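Side-chain contacts in pollen receptor-like kinase 3 (Arabidopsis thaliana, PDB 5WLS), which probably acts in pollen as a receptor-like serine/threonine kinase, using a leucine-rich-repeat ectodomain similar in structure to those of the SERK co-receptors: residues Asp108-Thr113 with Met135-Leu140; Ile180-Ser183 with Glu189-Phe192; Thr23-Asp26 with Lys31-Gly34. All coordinates share one frame; numbering follows the deposited sequence.

Interaction 1 of 3, residues Asp108-Thr113 with Met135-Leu140; sequences DFFKET and MQLAGL
Two donors converge on the carbonyl oxygen of Leu137: the side-chain amide of Asn161, which also bonds Leu140 O, and, more weakly, Leu140 N at 3.5 Å across a type I turn from Leu137 to Leu140. With its backbone held in this way, Leu137 sends its side chain toward Phe110 and Thr113. CG stands anti to the carbonyl carbon (chi1 -62°), and both methyls meet the neighbouring loop. CD2 lies against two carbonyl oxygens, 3.2 Å from Thr113 O and 3.5 Å from Phe110 O, while CD1 packs on Phe110 CB at 4.2 Å. Thr113 OG1 lies 3.9 Å from Leu137 CD2 and sits at the edge of the Phe110 ring, in its plane. With an alanine here both methyls go, which would probably open a gap between the loops and leave Phe110 CB without its partner. Phe110 N is also hydrogen-bonded to Ser133 OG, and its side chain touches Leu116 and Leu134. The contact is buried packing between successive coils of a leucine-rich-repeat solenoid, in the loops that lead into the adjacent parallel strands 118-120 and 142-144.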
loop_
_atom_site.group_PDB
_atom_site.type_symbol
_atom_site.label_atom_id
_atom_site.label_comp_id
_atom_site.label_asym_id
_atom_site.label_seq_id
_atom_site.Cartn_x
_atom_site.Cartn_y
_atom_site.Cartn_z
ATOM N N ASP A 108 2.620 -5.408 13.761
ATOM C CA ASP A 108 1.672 -4.441 14.293
ATOM C C ASP A 108 1.557 -3.191 13.425
ATOM O O ASP A 108 1.078 -2.156 13.904
ATOM C CB ASP A 108 2.067 -4.050 15.723
ATOM N N PHE A 109 1.984 -3.268 12.162
ATOM C CA PHE A 109 2.065 -2.073 11.326
ATOM C C PHE A 109 0.696 -1.445 11.089
ATOM O O PHE A 109 0.577 -0.217 11.006
ATOM C CB PHE A 109 2.725 -2.411 9.989
ATOM N N PHE A 110 -0.351 -2.263 10.973
ATOM C CA PHE A 110 -1.686 -1.770 10.654
ATOM C C PHE A 110 -2.624 -1.802 11.861
ATOM O O PHE A 110 -3.843 -1.903 11.700
ATOM C CB PHE A 110 -2.293 -2.571 9.503
ATOM C CG PHE A 110 -1.502 -2.505 8.230
ATOM C CD1 PHE A 110 -1.711 -1.483 7.318
ATOM C CD2 PHE A 110 -0.552 -3.470 7.939
ATOM C CE1 PHE A 110 -0.985 -1.424 6.143
ATOM C CE2 PHE A 110 0.177 -3.418 6.767
ATOM C CZ PHE A 110 -0.041 -2.393 5.866
ATOM N N LYS A 111 -2.073 -1.714 13.073
ATOM C CA LYS A 111 -2.915 -1.741 14.266
ATOM C C LYS A 111 -3.830 -0.523 14.331
ATOM O O LYS A 111 -4.997 -0.633 14.727
ATOM C CB LYS A 111 -2.048 -1.832 15.521
ATOM C CG LYS A 111 -2.759 -2.454 16.715
ATOM C CD LYS A 111 -1.775 -3.091 17.685
ATOM C CE LYS A 111 -1.329 -4.469 17.223
ATOM N NZ LYS A 111 -1.038 -5.371 18.376
ATOM N N GLU A 112 -3.323 0.649 13.946
ATOM C CA GLU A 112 -4.072 1.892 14.095
ATOM C C GLU A 112 -4.277 2.579 12.751
ATOM O O GLU A 112 -4.054 3.789 12.626
ATOM C CB GLU A 112 -3.355 2.845 15.056
ATOM C CG GLU A 112 -3.329 2.387 16.501
ATOM C CD GLU A 112 -2.586 3.355 17.403
ATOM O OE1 GLU A 112 -1.999 4.327 16.881
ATOM O OE2 GLU A 112 -2.593 3.147 18.633
ATOM N N THR A 113 -4.686 1.819 11.739
ATOM C CA THR A 113 -5.030 2.357 10.422
ATOM C C THR A 113 -6.367 1.772 9.982
ATOM O O THR A 113 -6.441 1.032 8.993
ATOM C CB THR A 113 -3.948 2.049 9.386
ATOM O OG1 THR A 113 -3.904 0.637 9.143
ATOM C CG2 THR A 113 -2.590 2.515 9.871
ATOM N N MET A 135 -4.689 -8.234 8.284
ATOM C CA MET A 135 -5.869 -9.069 8.115
ATOM C C MET A 135 -6.882 -8.886 9.240
ATOM O O MET A 135 -7.861 -9.637 9.306
ATOM C CB MET A 135 -5.458 -10.539 8.010
ATOM C CG MET A 135 -4.346 -10.797 7.007
ATOM S SD MET A 135 -4.724 -10.201 5.346
ATOM C CE MET A 135 -5.659 -11.581 4.691
ATOM N N GLN A 136 -6.670 -7.909 10.120
ATOM C CA GLN A 136 -7.643 -7.537 11.137
ATOM C C GLN A 136 -8.376 -6.247 10.793
ATOM O O GLN A 136 -9.240 -5.816 11.562
ATOM C CB GLN A 136 -6.966 -7.394 12.506
ATOM C CG GLN A 136 -6.520 -8.708 13.139
ATOM C CD GLN A 136 -7.678 -9.637 13.455
ATOM O OE1 GLN A 136 -8.729 -9.202 13.925
ATOM N NE2 GLN A 136 -7.485 -10.927 13.204
ATOM N N LEU A 137 -8.051 -5.624 9.661
ATOM C CA LEU A 137 -8.740 -4.414 9.226
ATOM C C LEU A 137 -10.134 -4.781 8.734
ATOM O O LEU A 137 -10.281 -5.447 7.703
ATOM C CB LEU A 137 -7.944 -3.709 8.132
ATOM C CG LEU A 137 -6.543 -3.214 8.489
ATOM C CD1 LEU A 137 -5.822 -2.709 7.245
ATOM C CD2 LEU A 137 -6.607 -2.134 9.559
ATOM N N ALA A 138 -11.160 -4.357 9.473
ATOM C CA ALA A 138 -12.533 -4.664 9.093
ATOM C C ALA A 138 -12.962 -3.955 7.815
ATOM O O ALA A 138 -13.869 -4.438 7.130
ATOM C CB ALA A 138 -13.487 -4.303 10.233
ATOM N N GLY A 139 -12.338 -2.830 7.477
ATOM C CA GLY A 139 -12.711 -2.050 6.316
ATOM C C GLY A 139 -11.831 -2.229 5.098
ATOM O O GLY A 139 -11.995 -1.486 4.124
ATOM N N LEU A 140 -10.910 -3.191 5.110
ATOM C CA LEU A 140 -10.021 -3.401 3.974
ATOM C C LEU A 140 -10.809 -4.044 2.841
ATOM O O LEU A 140 -11.416 -5.103 3.024
ATOM C CB LEU A 140 -8.844 -4.286 4.374
ATOM C CG LEU A 140 -7.795 -4.568 3.295
ATOM C CD1 LEU A 140 -7.151 -3.275 2.804
ATOM C CD2 LEU A 140 -6.755 -5.566 3.782
#

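Interaction 2 of 3, residues Ile180-Ser183 with Glu189-Phe192; sequences ITIS and EMKF
Met190 reaches Ile182 and Ser183 by a turned chain: CG is wedged between its backbone N and carbonyl carbon (chi1 60°), the chain then runs extended, and a bend at chi3 (78°) swings the methyl CE toward the helix backbone. In Ile182, CG1 stands anti to the carbonyl carbon (chi1 -67°), which leaves CG2 anti to the backbone N and at the edge of the Phe192 ring. The contact lies near the C-terminal end of the leucine-rich-repeat solenoid, where the short helix 180-183 packs against strand 189-191, an outermost strand of the long sheet, and the Phe192 that follows it. That strand pairs with its parallel neighbour 166-168 through backbone bonds from Glu189 and Lys191. Met190 and Phe192 point toward the helix.

Ile182 CG2 meets the Phe192 ring near the ring plane, 3.8 Å from CZ. The same methyl lies 4.2 Å from Met190 SD, and this sulfur too sits in the plane of the Phe192 ring at its edge, so the methyl and the sulfur both lie along the rim of the ring. Leu167 of the adjoining strand touches both Ile182 and Phe192. Beside them the thioether runs along the helix backbone, with SD 3.9 Å from Ser183 CA and the methyl CE 3.3 Å from Ile182 O.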
loop_
_atom_site.group_PDB
_atom_site.type_symbol
_atom_site.label_atom_id
_atom_site.label_comp_id
_atom_site.label_asym_id
_atom_site.label_seq_id
_atom_site.Cartn_x
_atom_site.Cartn_y
_atom_site.Cartn_z
ATOM N N ILE A 180 -9.484 -20.564 5.957
ATOM C CA ILE A 180 -10.863 -20.693 5.506
ATOM C C ILE A 180 -11.669 -19.434 5.800
ATOM O O ILE A 180 -12.731 -19.234 5.198
ATOM C CB ILE A 180 -11.543 -21.929 6.127
ATOM C CG1 ILE A 180 -11.680 -21.780 7.644
ATOM C CG2 ILE A 180 -10.783 -23.200 5.766
ATOM C CD1 ILE A 180 -12.547 -22.846 8.276
ATOM N N THR A 181 -11.204 -18.582 6.722
ATOM C CA THR A 181 -11.786 -17.249 6.858
ATOM C C THR A 181 -11.761 -16.493 5.535
ATOM O O THR A 181 -12.616 -15.632 5.295
ATOM C CB THR A 181 -11.060 -16.452 7.943
ATOM O OG1 THR A 181 -9.647 -16.659 7.837
ATOM C CG2 THR A 181 -11.523 -16.904 9.325
ATOM N N ILE A 182 -10.787 -16.786 4.676
ATOM C CA ILE A 182 -10.704 -16.157 3.361
ATOM C C ILE A 182 -11.441 -16.977 2.310
ATOM O O ILE A 182 -12.245 -16.446 1.540
ATOM C CB ILE A 182 -9.225 -15.951 2.966
ATOM C CG1 ILE A 182 -8.553 -14.928 3.879
ATOM C CG2 ILE A 182 -9.117 -15.521 1.511
ATOM C CD1 ILE A 182 -7.043 -14.895 3.736
ATOM N N SER A 183 -11.187 -18.288 2.268
ATOM C CA SER A 183 -11.651 -19.107 1.153
ATOM C C SER A 183 -13.148 -19.389 1.201
ATOM O O SER A 183 -13.730 -19.727 0.164
ATOM C CB SER A 183 -10.873 -20.424 1.111
ATOM O OG SER A 183 -10.979 -21.122 2.338
ATOM N N GLU A 189 -12.893 -12.042 -4.981
ATOM C CA GLU A 189 -11.913 -12.426 -5.994
ATOM C C GLU A 189 -10.569 -12.624 -5.304
ATOM O O GLU A 189 -9.942 -11.656 -4.866
ATOM C CB GLU A 189 -11.812 -11.384 -7.109
ATOM C CG GLU A 189 -11.102 -11.916 -8.358
ATOM C CD GLU A 189 -10.720 -10.823 -9.347
ATOM O OE1 GLU A 189 -11.143 -9.666 -9.151
ATOM O OE2 GLU A 189 -9.961 -11.116 -10.298
ATOM N N MET A 190 -10.131 -13.874 -5.193
ATOM C CA MET A 190 -8.896 -14.208 -4.505
ATOM C C MET A 190 -7.951 -14.917 -5.460
ATOM O O MET A 190 -8.376 -15.659 -6.353
ATOM C CB MET A 190 -9.164 -15.082 -3.271
ATOM C CG MET A 190 -9.840 -16.413 -3.570
ATOM S SD MET A 190 -10.461 -17.225 -2.083
ATOM C CE MET A 190 -11.968 -16.315 -1.778
ATOM N N LYS A 191 -6.659 -14.660 -5.273
ATOM C CA LYS A 191 -5.632 -15.251 -6.115
ATOM C C LYS A 191 -4.489 -15.743 -5.247
ATOM O O LYS A 191 -4.006 -15.010 -4.370
ATOM C CB LYS A 191 -5.117 -14.263 -7.163
ATOM C CG LYS A 191 -6.152 -13.927 -8.225
ATOM C CD LYS A 191 -5.656 -12.864 -9.193
ATOM C CE LYS A 191 -6.750 -12.474 -10.180
ATOM N NZ LYS A 191 -6.371 -11.306 -11.024
ATOM N N PHE A 192 -4.049 -16.993 -5.520
ATOM C CA PHE A 192 -3.003 -17.613 -4.711
ATOM C C PHE A 192 -1.959 -18.380 -5.529
ATOM O O PHE A 192 -1.041 -18.979 -4.921
ATOM C CB PHE A 192 -3.612 -18.537 -3.652
ATOM C CG PHE A 192 -4.569 -17.841 -2.687
ATOM C CD1 PHE A 192 -4.129 -17.067 -1.612
ATOM C CD2 PHE A 192 -5.932 -17.995 -2.866
ATOM C CE1 PHE A 192 -5.043 -16.478 -0.758
ATOM C CE2 PHE A 192 -6.843 -17.407 -2.025
ATOM C CZ PHE A 192 -6.399 -16.645 -0.968
#

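Interaction 3 of 3, residues Thr23-Asp26 with Lys31-Gly34; sequences TGTD and KWFG
One hydrogen bond joins Thr25 and Trp32: the indole NE1 donates to the threonine hydroxyl OG1 over 3.0 Å. The bond is bent, with an angle of 144° at the hydrogen, and OG1 lies at the edge of the ring system, tilted 17° out of its plane. Thr25 turns its hydroxyl into the space between its own N and carbonyl carbon (chi1 64°), where OG1 can also bond Arg22 O. The hydroxyl thus accepts a hydrogen bond from the indole N-H and, since a carbonyl can only accept, donates its own to Arg22 O.

Carbonyl oxygens close to the indole without a hydrogen bond form a second group. Asp26 O comes within 3.3 Å of Trp32 NE1, but at an angle too poor for a hydrogen bond, and is 3.4 Å from Trp32 CD1. Thr25 O approaches the benzene half of the indole, 3.3 Å from CZ2.

Aromatic and apolar packing supplies the rest. Trp32 stacks with Trp21, whose own NE1 bonds Phe33 O, and touches Val5 of helix 3-9. All of this belongs to the leucine-rich-repeat N-terminal domain, where Asp26 OD2 makes a weak hydrogen bond to the N of Cys28, which is disulfide-bonded to Cys37. The chemistry implies that the N-H of the buried indole finds an acceptor in Thr25 OG1, and that this bond, with the stack on Trp21, probably limits the turning of the ring and ties the 23-26 loop to the aromatic packing.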
loop_
_atom_site.group_PDB
_atom_site.type_symbol
_atom_site.label_atom_id
_atom_site.label_comp_id
_atom_site.label_asym_id
_atom_site.label_seq_id
_atom_site.Cartn_x
_atom_site.Cartn_y
_atom_site.Cartn_z
ATOM N N THR A 23 7.148 26.669 -4.609
ATOM C CA THR A 23 6.987 26.848 -3.172
ATOM C C THR A 23 6.094 28.030 -2.812
ATOM O O THR A 23 5.593 28.089 -1.684
ATOM C CB THR A 23 8.362 27.019 -2.522
ATOM O OG1 THR A 23 9.303 26.150 -3.165
ATOM C CG2 THR A 23 8.308 26.677 -1.038
ATOM N N GLY A 24 5.871 28.965 -3.731
ATOM C CA GLY A 24 5.054 30.118 -3.410
ATOM C C GLY A 24 3.697 30.139 -4.083
ATOM O O GLY A 24 3.103 31.209 -4.252
ATOM N N THR A 25 3.187 28.970 -4.466
ATOM C CA THR A 25 1.908 28.862 -5.152
ATOM C C THR A 25 1.038 27.813 -4.474
ATOM O O THR A 25 1.540 26.857 -3.877
ATOM C CB THR A 25 2.087 28.502 -6.638
ATOM O OG1 THR A 25 2.670 27.197 -6.750
ATOM C CG2 THR A 25 2.980 29.518 -7.335
ATOM N N ASP A 26 -0.275 28.000 -4.578
ATOM C CA ASP A 26 -1.229 27.114 -3.917
ATOM C C ASP A 26 -1.346 25.808 -4.695
ATOM O O ASP A 26 -1.547 25.835 -5.914
ATOM C CB ASP A 26 -2.592 27.791 -3.799
ATOM C CG ASP A 26 -3.701 26.815 -3.471
ATOM O OD1 ASP A 26 -3.710 26.285 -2.341
ATOM O OD2 ASP A 26 -4.564 26.579 -4.342
ATOM N N LYS A 31 -2.738 23.733 -11.217
ATOM C CA LYS A 31 -1.493 23.621 -11.965
ATOM C C LYS A 31 -0.584 22.526 -11.430
ATOM O O LYS A 31 0.251 22.009 -12.180
ATOM C CB LYS A 31 -0.739 24.955 -11.937
ATOM C CG LYS A 31 -1.576 26.152 -12.353
ATOM C CD LYS A 31 -1.906 26.126 -13.836
ATOM C CE LYS A 31 -2.627 27.399 -14.249
ATOM N NZ LYS A 31 -1.753 28.596 -14.117
ATOM N N TRP A 32 -0.730 22.161 -10.160
ATOM C CA TRP A 32 0.155 21.187 -9.529
ATOM C C TRP A 32 -0.191 19.801 -10.050
ATOM O O TRP A 32 -1.200 19.213 -9.644
ATOM C CB TRP A 32 0.002 21.257 -8.013
ATOM C CG TRP A 32 0.693 22.419 -7.372
ATOM C CD1 TRP A 32 0.498 23.741 -7.647
ATOM C CD2 TRP A 32 1.630 22.371 -6.288
ATOM N NE1 TRP A 32 1.283 24.517 -6.829
ATOM C CE2 TRP A 32 1.984 23.700 -5.983
ATOM C CE3 TRP A 32 2.212 21.334 -5.554
ATOM C CZ2 TRP A 32 2.895 24.018 -4.979
ATOM C CZ3 TRP A 32 3.116 21.653 -4.557
ATOM C CH2 TRP A 32 3.450 22.983 -4.280
ATOM N N PHE A 33 0.639 19.278 -10.950
ATOM C CA PHE A 33 0.371 17.974 -11.535
ATOM C C PHE A 33 0.558 16.879 -10.500
ATOM O O PHE A 33 1.531 16.870 -9.744
ATOM C CB PHE A 33 1.269 17.735 -12.750
ATOM C CG PHE A 33 1.659 16.292 -12.942
ATOM C CD1 PHE A 33 2.934 15.871 -12.597
ATOM C CD2 PHE A 33 0.767 15.360 -13.454
ATOM C CE1 PHE A 33 3.316 14.557 -12.762
ATOM C CE2 PHE A 33 1.146 14.038 -13.617
ATOM C CZ PHE A 33 2.422 13.639 -13.271
ATOM N N GLY A 34 -0.368 15.929 -10.502
ATOM C CA GLY A 34 -0.308 14.825 -9.579
ATOM C C GLY A 34 -0.817 15.150 -8.203
ATOM O O GLY A 34 -0.480 14.443 -7.249
#

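In the fold
Along the chain the contacts come in series, interaction 3 first, then interaction 1, then interaction 2. Interaction 3 lies in the N-terminal domain, ahead of strand 35-38 at one edge of the eight-stranded sheet; interaction 2 involves strand 189-191 at the other edge, their centres about 42 Å apart on opposite sides of the chain's centre. Interaction 1 lies between them, its centre about 33 Å from that of interaction 3 and about 18 Å from that of interaction 2. Only interactions 1 and 2 touch, where Met135 CE packs 3.7 Å from Ile182 CD1. The ectodomain is thus an elongated solenoid held by local packing, with a contact near each end and one between.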